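Long-range contacts in succinate-semialdehyde dehydrogenase (Synechococcus sp., PDB 4ITA), which probably oxidises succinic semialdehyde to succinate with NADP+ as the hydride acceptor, as a member of the aldehyde dehydrogenase family: residues I5-G13 with M71-H79; F19-K30 with Q183-Q194. One frame throughout, in Å; residues are numbered along the deposited sequence.

Interaction 1 of 2, residues I5-G13 with M71-H79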
# COMPACT_ATOMS: atom_id res chain seq x y z
N ILE A 5 -25.69 -15.97 8.16
CA ILE A 5 -25.80 -15.59 6.76
C ILE A 5 -27.23 -15.81 6.28
O ILE A 5 -27.71 -16.95 6.19
CB ILE A 5 -24.83 -16.40 5.88
CG1 ILE A 5 -23.40 -16.23 6.39
CG2 ILE A 5 -24.96 -15.98 4.42
CD1 ILE A 5 -22.41 -17.18 5.74
N ALA A 6 -27.93 -14.72 5.99
CA ALA A 6 -29.35 -14.80 5.71
C ALA A 6 -29.85 -13.56 4.99
O ALA A 6 -29.32 -12.46 5.15
CB ALA A 6 -30.13 -15.00 7.01
N THR A 7 -30.89 -13.76 4.18
CA THR A 7 -31.67 -12.64 3.67
C THR A 7 -32.75 -12.32 4.69
O THR A 7 -33.63 -13.15 4.95
CB THR A 7 -32.34 -12.98 2.32
OG1 THR A 7 -31.35 -13.34 1.36
CG2 THR A 7 -33.15 -11.78 1.81
N ILE A 8 -32.65 -11.14 5.29
CA ILE A 8 -33.70 -10.63 6.15
C ILE A 8 -34.17 -9.30 5.57
O ILE A 8 -33.41 -8.33 5.54
CB ILE A 8 -33.22 -10.44 7.59
CG1 ILE A 8 -32.70 -11.77 8.15
CG2 ILE A 8 -34.36 -9.91 8.46
CD1 ILE A 8 -32.06 -11.66 9.52
N ASN A 9 -35.40 -9.28 5.07
CA ASN A 9 -35.94 -8.10 4.40
C ASN A 9 -36.13 -6.95 5.40
O ASN A 9 -36.96 -7.05 6.30
CB ASN A 9 -37.27 -8.46 3.74
CG ASN A 9 -37.79 -7.39 2.80
OD1 ASN A 9 -37.55 -6.20 3.01
ND2 ASN A 9 -38.50 -7.80 1.76
N PRO A 10 -35.37 -5.85 5.23
CA PRO A 10 -35.44 -4.77 6.22
C PRO A 10 -36.73 -3.95 6.16
O PRO A 10 -37.00 -3.19 7.09
CB PRO A 10 -34.24 -3.89 5.86
CG PRO A 10 -34.07 -4.10 4.39
CD PRO A 10 -34.40 -5.56 4.17
N THR A 11 -37.52 -4.10 5.10
CA THR A 11 -38.80 -3.42 5.01
C THR A 11 -39.86 -4.09 5.89
O THR A 11 -40.74 -3.43 6.43
CB THR A 11 -39.26 -3.32 3.54
OG1 THR A 11 -38.30 -2.56 2.80
CG2 THR A 11 -40.63 -2.64 3.42
N THR A 12 -39.74 -5.41 6.05
CA THR A 12 -40.73 -6.17 6.81
C THR A 12 -40.16 -6.80 8.08
O THR A 12 -40.91 -7.14 9.00
CB THR A 12 -41.33 -7.29 5.95
OG1 THR A 12 -40.28 -8.18 5.55
CG2 THR A 12 -42.02 -6.72 4.73
N GLY A 13 -38.85 -6.97 8.13
CA GLY A 13 -38.22 -7.67 9.23
C GLY A 13 -38.26 -9.19 9.07
O GLY A 13 -37.79 -9.93 9.94
N MET A 71 -31.07 -6.40 -4.54
CA MET A 71 -30.46 -5.42 -3.63
C MET A 71 -31.49 -4.84 -2.67
O MET A 71 -31.29 -4.82 -1.46
CB MET A 71 -29.79 -4.28 -4.41
CG MET A 71 -28.63 -4.69 -5.33
SD MET A 71 -27.77 -3.29 -6.11
CE MET A 71 -27.90 -3.73 -7.86
N THR A 72 -32.60 -4.37 -3.22
CA THR A 72 -33.67 -3.77 -2.41
C THR A 72 -34.23 -4.76 -1.40
O THR A 72 -34.44 -4.42 -0.23
CB THR A 72 -34.78 -3.23 -3.31
OG1 THR A 72 -34.23 -2.20 -4.14
CG2 THR A 72 -35.93 -2.67 -2.49
N THR A 73 -34.48 -5.99 -1.83
CA THR A 73 -35.02 -7.01 -0.94
C THR A 73 -34.08 -7.28 0.24
O THR A 73 -34.53 -7.40 1.38
CB THR A 73 -35.26 -8.32 -1.70
OG1 THR A 73 -36.24 -8.09 -2.71
CG2 THR A 73 -35.74 -9.42 -0.76
N GLU A 74 -32.78 -7.39 -0.04
CA GLU A 74 -31.84 -7.75 1.01
C GLU A 74 -31.44 -6.61 1.93
O GLU A 74 -31.26 -6.82 3.13
CB GLU A 74 -30.58 -8.40 0.43
CG GLU A 74 -30.84 -9.74 -0.25
CD GLU A 74 -29.58 -10.58 -0.38
OE1 GLU A 74 -28.62 -10.10 -1.04
OE2 GLU A 74 -29.56 -11.70 0.16
N MET A 75 -31.27 -5.40 1.39
CA MET A 75 -30.69 -4.33 2.19
C MET A 75 -31.42 -2.99 2.16
O MET A 75 -30.97 -2.03 2.78
CB MET A 75 -29.18 -4.19 1.93
CG MET A 75 -28.78 -4.08 0.46
SD MET A 75 -29.24 -2.52 -0.36
CE MET A 75 -28.35 -1.32 0.67
N GLY A 76 -32.55 -2.94 1.46
CA GLY A 76 -33.51 -1.85 1.64
C GLY A 76 -33.32 -0.55 0.89
O GLY A 76 -34.12 0.37 1.06
N LYS A 77 -32.28 -0.43 0.07
CA LYS A 77 -32.14 0.78 -0.74
C LYS A 77 -33.27 0.84 -1.78
O LYS A 77 -33.82 -0.20 -2.15
CB LYS A 77 -30.77 0.87 -1.41
CG LYS A 77 -30.60 0.01 -2.65
CD LYS A 77 -29.16 0.04 -3.15
CE LYS A 77 -28.86 1.35 -3.84
NZ LYS A 77 -27.40 1.68 -3.79
N THR A 78 -33.63 2.03 -2.23
CA THR A 78 -34.73 2.12 -3.19
C THR A 78 -34.41 1.35 -4.46
O THR A 78 -33.25 1.27 -4.89
CB THR A 78 -35.07 3.57 -3.57
OG1 THR A 78 -33.97 4.15 -4.28
CG2 THR A 78 -35.41 4.40 -2.34
N HIS A 79 -35.43 0.75 -5.05
CA HIS A 79 -35.26 0.00 -6.28
C HIS A 79 -34.68 0.90 -7.38
O HIS A 79 -33.81 0.47 -8.15
CB HIS A 79 -36.60 -0.59 -6.72
CG HIS A 79 -36.51 -1.48 -7.92
ND1 HIS A 79 -37.13 -1.19 -9.11
CD2 HIS A 79 -35.87 -2.66 -8.10
CE1 HIS A 79 -36.88 -2.15 -9.98
NE2 HIS A 79 -36.13 -3.06 -9.39
O HOH W 1 -30.79 -9.40 4.20
O HOH W 2 -36.75 -4.32 1.29
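Thr7 turns OG1 anti to its carbonyl carbon (chi1 -58°), while Glu74, although its CB leaves the helix away from the strand, swings an extended chain back across it; the two side chains cross at about a right angle, so that the hydroxyl meets the carboxylate. The contact joins the N-terminal beta hairpin, through strand 6-8, to the C-terminal end of helix 64-75, and illustrates how one buried carboxylate can tie several elements together. Thr7 OG1 donates to the anti lone pair of Glu74 OE2, 2.7 Å away; Gln163 N bonds to the same oxygen and Cys164 N to OE1, so that the start of helix 162-175 would probably stabilise the negative charge. Beside this bond, Thr7 CG2 lies 3.7 Å from Glu74 CG. Further along, the strand gives way to an Asx turn, in which Asn9 OD1 accepts from Thr11 N. Asn9 CA makes a C-H...O contact of 3.4 Å with Thr73 O, a buried carbonyl with no hydrogen-bond partner in the model. Pro10 then packs on the helix terminus, its CG 3.5 Å from Gly76 N; Gly76 has positive phi, and a CB there would run into the proline ring. One water links Ile8 N with Glu74 O. A second donates to Asn9 OD1 and to Thr72 O, the latter at 2.8 Å, and accepts from Thr11 OG1.

Interaction 2 of 2, residues F19-K30 with Q183-Q194. With NDP (NADPH dihydro-nicotinamide-adenine-dinucleotide phosphate), chain C; EDO (1,2-ethanediol), chain H; EDO (1,2-ethanediol), chain N.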
# COMPACT_ATOMS: atom_id res chain seq x y z
N PHE A 19 -28.57 -19.41 4.74
CA PHE A 19 -27.51 -20.07 4.00
C PHE A 19 -26.51 -20.70 4.96
O PHE A 19 -26.20 -20.14 6.01
CB PHE A 19 -26.81 -19.07 3.07
CG PHE A 19 -27.72 -18.44 2.05
CD1 PHE A 19 -27.74 -18.89 0.74
CD2 PHE A 19 -28.57 -17.40 2.41
CE1 PHE A 19 -28.59 -18.32 -0.20
CE2 PHE A 19 -29.42 -16.83 1.48
CZ PHE A 19 -29.43 -17.28 0.18
N LYS A 20 -26.02 -21.88 4.59
CA LYS A 20 -24.99 -22.56 5.34
C LYS A 20 -23.65 -21.90 5.04
O LYS A 20 -23.31 -21.68 3.88
CB LYS A 20 -24.95 -24.04 4.95
CG LYS A 20 -24.17 -24.95 5.89
CD LYS A 20 -24.31 -26.42 5.48
CE LYS A 20 -23.68 -27.36 6.50
NZ LYS A 20 -22.21 -27.15 6.63
N ALA A 21 -22.90 -21.57 6.08
CA ALA A 21 -21.55 -21.06 5.90
C ALA A 21 -20.64 -22.18 5.43
O ALA A 21 -20.84 -23.35 5.79
CB ALA A 21 -21.03 -20.46 7.19
N LEU A 22 -19.64 -21.84 4.64
CA LEU A 22 -18.62 -22.81 4.25
C LEU A 22 -17.83 -23.27 5.47
O LEU A 22 -17.62 -22.50 6.41
CB LEU A 22 -17.63 -22.19 3.27
CG LEU A 22 -18.17 -21.69 1.94
CD1 LEU A 22 -17.01 -21.17 1.11
CD2 LEU A 22 -18.94 -22.79 1.19
N THR A 23 -17.39 -24.51 5.45
CA THR A 23 -16.44 -24.98 6.45
C THR A 23 -15.02 -24.59 6.05
O THR A 23 -14.75 -24.27 4.89
CB THR A 23 -16.47 -26.51 6.56
OG1 THR A 23 -16.02 -27.07 5.33
CG2 THR A 23 -17.88 -27.01 6.88
N PRO A 24 -14.08 -24.62 7.00
CA PRO A 24 -12.67 -24.42 6.64
C PRO A 24 -12.17 -25.33 5.51
O PRO A 24 -11.40 -24.86 4.67
CB PRO A 24 -11.94 -24.71 7.96
CG PRO A 24 -12.90 -24.23 8.99
CD PRO A 24 -14.28 -24.58 8.46
N ALA A 25 -12.59 -26.59 5.48
CA ALA A 25 -12.19 -27.47 4.39
C ALA A 25 -12.74 -26.99 3.05
O ALA A 25 -12.05 -27.05 2.02
CB ALA A 25 -12.64 -28.90 4.68
N GLU A 26 -13.98 -26.51 3.05
CA GLU A 26 -14.58 -25.98 1.83
C GLU A 26 -13.89 -24.70 1.37
O GLU A 26 -13.70 -24.49 0.16
CB GLU A 26 -16.08 -25.77 2.03
CG GLU A 26 -16.82 -27.10 2.16
CD GLU A 26 -18.29 -26.97 2.52
OE1 GLU A 26 -18.67 -26.03 3.25
OE2 GLU A 26 -19.07 -27.83 2.07
N ILE A 27 -13.51 -23.85 2.32
CA ILE A 27 -12.75 -22.64 2.00
C ILE A 27 -11.41 -23.03 1.36
O ILE A 27 -11.02 -22.48 0.33
CB ILE A 27 -12.51 -21.77 3.24
CG1 ILE A 27 -13.84 -21.19 3.74
CG2 ILE A 27 -11.52 -20.65 2.95
CD1 ILE A 27 -13.74 -20.56 5.11
N ASP A 28 -10.73 -24.00 1.97
CA ASP A 28 -9.47 -24.49 1.45
C ASP A 28 -9.60 -24.99 0.01
O ASP A 28 -8.75 -24.70 -0.83
CB ASP A 28 -8.92 -25.60 2.35
CG ASP A 28 -7.55 -26.05 1.92
OD1 ASP A 28 -6.58 -25.34 2.24
OD2 ASP A 28 -7.45 -27.11 1.27
N ALA A 29 -10.67 -25.72 -0.27
CA ALA A 29 -10.90 -26.24 -1.61
C ALA A 29 -11.09 -25.11 -2.61
O ALA A 29 -10.60 -25.18 -3.74
CB ALA A 29 -12.10 -27.16 -1.62
N LYS A 30 -11.82 -24.07 -2.20
CA LYS A 30 -12.00 -22.92 -3.08
C LYS A 30 -10.69 -22.19 -3.35
O LYS A 30 -10.46 -21.74 -4.47
CB LYS A 30 -13.08 -21.99 -2.54
CG LYS A 30 -14.47 -22.64 -2.60
CD LYS A 30 -15.59 -21.64 -2.63
CE LYS A 30 -16.94 -22.33 -2.65
NZ LYS A 30 -17.53 -22.40 -4.02
N GLN A 183 -14.79 -16.19 -7.02
CA GLN A 183 -15.61 -17.05 -6.18
C GLN A 183 -16.16 -16.28 -5.00
O GLN A 183 -15.40 -15.65 -4.25
CB GLN A 183 -14.83 -18.26 -5.67
CG GLN A 183 -14.39 -19.23 -6.77
CD GLN A 183 -13.56 -20.38 -6.20
OE1 GLN A 183 -14.08 -21.47 -5.92
NE2 GLN A 183 -12.28 -20.12 -6.00
N THR A 184 -17.46 -16.37 -4.81
CA THR A 184 -18.12 -15.87 -3.62
C THR A 184 -17.99 -16.88 -2.48
O THR A 184 -18.31 -18.06 -2.65
CB THR A 184 -19.59 -15.61 -3.92
OG1 THR A 184 -19.66 -14.42 -4.72
CG2 THR A 184 -20.40 -15.42 -2.64
N LEU A 185 -17.50 -16.41 -1.35
CA LEU A 185 -17.38 -17.23 -0.15
C LEU A 185 -18.49 -16.85 0.81
O LEU A 185 -18.49 -15.75 1.37
CB LEU A 185 -16.03 -17.03 0.53
CG LEU A 185 -14.78 -17.18 -0.34
CD1 LEU A 185 -13.53 -16.97 0.50
CD2 LEU A 185 -14.73 -18.54 -1.03
N LEU A 186 -19.44 -17.76 1.02
CA LEU A 186 -20.48 -17.55 2.02
C LEU A 186 -19.89 -17.88 3.38
O LEU A 186 -20.01 -19.00 3.87
CB LEU A 186 -21.72 -18.40 1.72
CG LEU A 186 -22.47 -18.02 0.44
CD1 LEU A 186 -23.75 -18.86 0.33
CD2 LEU A 186 -22.78 -16.54 0.37
N ILE A 187 -19.21 -16.90 3.97
CA ILE A 187 -18.51 -17.09 5.24
C ILE A 187 -18.69 -15.88 6.13
O ILE A 187 -18.95 -14.77 5.64
CB ILE A 187 -17.00 -17.37 5.04
CG1 ILE A 187 -16.28 -16.16 4.41
CG2 ILE A 187 -16.78 -18.65 4.23
CD1 ILE A 187 -14.77 -16.35 4.27
N GLY A 188 -18.56 -16.10 7.43
CA GLY A 188 -18.69 -15.03 8.41
C GLY A 188 -17.37 -14.33 8.66
O GLY A 188 -16.31 -14.76 8.18
N ALA A 189 -17.43 -13.26 9.45
CA ALA A 189 -16.24 -12.47 9.74
C ALA A 189 -15.13 -13.29 10.40
O ALA A 189 -13.95 -13.08 10.11
CB ALA A 189 -16.61 -11.26 10.61
N SER A 190 -15.50 -14.24 11.26
CA SER A 190 -14.51 -15.06 11.97
C SER A 190 -13.71 -15.98 11.04
O SER A 190 -12.68 -16.52 11.44
CB SER A 190 -15.17 -15.89 13.07
OG SER A 190 -16.02 -16.88 12.51
N GLN A 191 -14.19 -16.15 9.82
CA GLN A 191 -13.60 -17.11 8.90
C GLN A 191 -12.60 -16.46 7.95
O GLN A 191 -11.91 -17.15 7.19
CB GLN A 191 -14.71 -17.79 8.10
CG GLN A 191 -15.79 -18.39 8.98
CD GLN A 191 -16.76 -19.26 8.21
OE1 GLN A 191 -17.84 -18.82 7.84
NE2 GLN A 191 -16.38 -20.51 8.00
N VAL A 192 -12.51 -15.14 8.00
CA VAL A 192 -11.63 -14.39 7.11
C VAL A 192 -10.15 -14.62 7.43
O VAL A 192 -9.30 -14.66 6.53
CB VAL A 192 -11.99 -12.90 7.16
CG1 VAL A 192 -10.97 -12.07 6.39
CG2 VAL A 192 -13.37 -12.69 6.57
N GLU A 193 -9.83 -14.80 8.71
CA GLU A 193 -8.45 -15.01 9.11
C GLU A 193 -7.80 -16.20 8.37
O GLU A 193 -6.66 -16.10 7.92
CB GLU A 193 -8.35 -15.18 10.64
CG GLU A 193 -6.95 -15.52 11.15
CD GLU A 193 -6.83 -15.43 12.66
OE1 GLU A 193 -7.74 -14.89 13.32
OE2 GLU A 193 -5.79 -15.89 13.18
N GLN A 194 -8.53 -17.30 8.23
CA GLN A 194 -8.02 -18.44 7.48
C GLN A 194 -7.62 -18.04 6.06
O GLN A 194 -6.57 -18.45 5.55
CB GLN A 194 -9.06 -19.55 7.39
CG GLN A 194 -8.61 -20.73 6.52
CD GLN A 194 -9.70 -21.75 6.28
OE1 GLN A 194 -10.76 -21.70 6.90
NE2 GLN A 194 -9.45 -22.67 5.36
PA NDP C . -18.69 -3.70 8.72
O1A NDP C . -17.25 -3.29 8.83
O2A NDP C . -19.43 -4.17 9.95
O5B NDP C . -18.81 -4.87 7.63
C5B NDP C . -18.19 -4.77 6.35
C4B NDP C . -17.64 -6.13 5.90
O4B NDP C . -16.59 -6.51 6.79
C3B NDP C . -18.66 -7.25 5.98
O3B NDP C . -18.36 -8.22 4.97
C2B NDP C . -18.39 -7.86 7.35
O2B NDP C . -18.80 -9.21 7.46
C1B NDP C . -16.89 -7.79 7.36
N9A NDP C . -16.27 -7.80 8.69
C8A NDP C . -16.70 -7.20 9.82
N7A NDP C . -15.82 -7.42 10.83
C5A NDP C . -14.80 -8.14 10.33
C6A NDP C . -13.54 -8.71 10.83
N6A NDP C . -13.19 -8.53 12.12
N1A NDP C . -12.78 -9.40 9.95
C2A NDP C . -13.12 -9.57 8.67
N3A NDP C . -14.26 -9.08 8.14
C4A NDP C . -15.10 -8.38 8.92
O3 NDP C . -19.40 -2.42 8.01
PN NDP C . -20.87 -1.75 8.13
O1N NDP C . -21.36 -1.72 9.56
O2N NDP C . -21.72 -2.36 7.04
O5D NDP C . -20.54 -0.23 7.71
C5D NDP C . -20.10 0.07 6.39
C4D NDP C . -18.87 0.95 6.45
O4D NDP C . -18.20 0.92 5.18
C3D NDP C . -19.19 2.40 6.72
O3D NDP C . -18.25 2.94 7.66
C2D NDP C . -19.05 3.01 5.34
O2D NDP C . -18.81 4.42 5.43
C1D NDP C . -17.86 2.26 4.78
N1N NDP C . -17.82 2.40 3.32
C2N NDP C . -16.66 2.71 2.71
C3N NDP C . -16.68 3.29 1.44
C7N NDP C . -15.42 3.63 0.71
O7N NDP C . -15.33 3.31 -0.48
N7N NDP C . -14.43 4.25 1.35
C4N NDP C . -17.99 3.62 0.76
C5N NDP C . -19.06 2.79 1.32
C6N NDP C . -18.92 2.22 2.58
P2B NDP C . -20.15 -9.63 8.21
O1X NDP C . -20.14 -11.12 8.09
O2X NDP C . -20.02 -9.15 9.64
O3X NDP C . -21.30 -9.00 7.48
C1 EDO H . -14.22 -21.59 11.05
O1 EDO H . -14.25 -21.13 9.69
C2 EDO H . -14.02 -20.40 11.99
O2 EDO H . -15.22 -19.61 12.04
C1 EDO N . -10.31 -22.05 10.67
O1 EDO N . -9.34 -22.45 9.70
C2 EDO N . -9.61 -21.23 11.74
O2 EDO N . -9.07 -20.01 11.21
O HOH W 3 -6.92 -22.89 3.64
O HOH W 4 -17.94 -19.79 -4.80
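The Gln194 amide lies between Ile27 and a bound ethanediol, probably from the crystallisation liquor: Ile27 CG2 sits under one face, 3.8 Å from Gln194 NE2, and the diol hydroxyl stands over the other, weakly bonded to OE1. In the amide plane, Gln194 NE2 gives a nearly straight bond (175°) to Pro24 O at 3.0 Å, while Asp28 N reaches that carbonyl from its opposite face. The Gln191 amide is held from both ends. Its NE2 donates in plane to Leu22 O at 2.8 Å and also to a second such ethanediol, its OE1 accepts from Gly188 N at 2.8 Å, and Ile27 CD1 rests against one face. Replacing Gln191 by an alanine is likely to leave Leu22 O and Gly188 N without these amide partners and to open a gap beside Ile27 CD1. The third amide, Gln183, sends NE2 to Lys30 O at 2.9 Å from above the carbonyl plane, with OE1 against the lysine methylenes.

Between these amides a backbone bond and apolar side chains complete the join. Leu22 N bonds to Leu186 O at 3.0 Å, Leu186 being the centre of an inverse gamma turn. Ile187 places CG1 between its backbone N and carbonyl carbon (chi1 64°), which turns CG2 to meet Ile27 CD1 at 3.7 Å and the side of Leu22. Helix 24-41 opens with a Thr23-Glu26 capping box, and its first part, 24-30, runs nearly antiparallel to strand 183-185 (164°). The chain past that strand, leading into helix 192-197, enters the cofactor pocket, where Ala189 CB lies 3.6 Å from C5A of the NADPH adenine and Val192 touches C2A, an adenine site on the Rossmann-type nucleotide-binding fold of aldehyde dehydrogenases.

The centres of the two contacts are about 23 Å apart, yet the N-terminal segment makes them continuous. Ile5 O of interaction 1 accepts a probable hydrogen bond from Phe19 N of interaction 2 at 3.0 Å, and the methyl end of Ile5 packs on residues of both segments of interaction 2, with CD1 3.5 Å from Leu186 C and 3.8 Å from Ala21 CB. Helix 162-175 is shared ground: Pro162 is touched by Thr7 and Glu74 in one contact and by Phe19 and Leu186 in the other. Their relation to NADPH differs. Interaction 2 lines the adenine directly, whereas in interaction 1 the side chain of Met75 stays about 9 Å from the cofactor (nearest atoms).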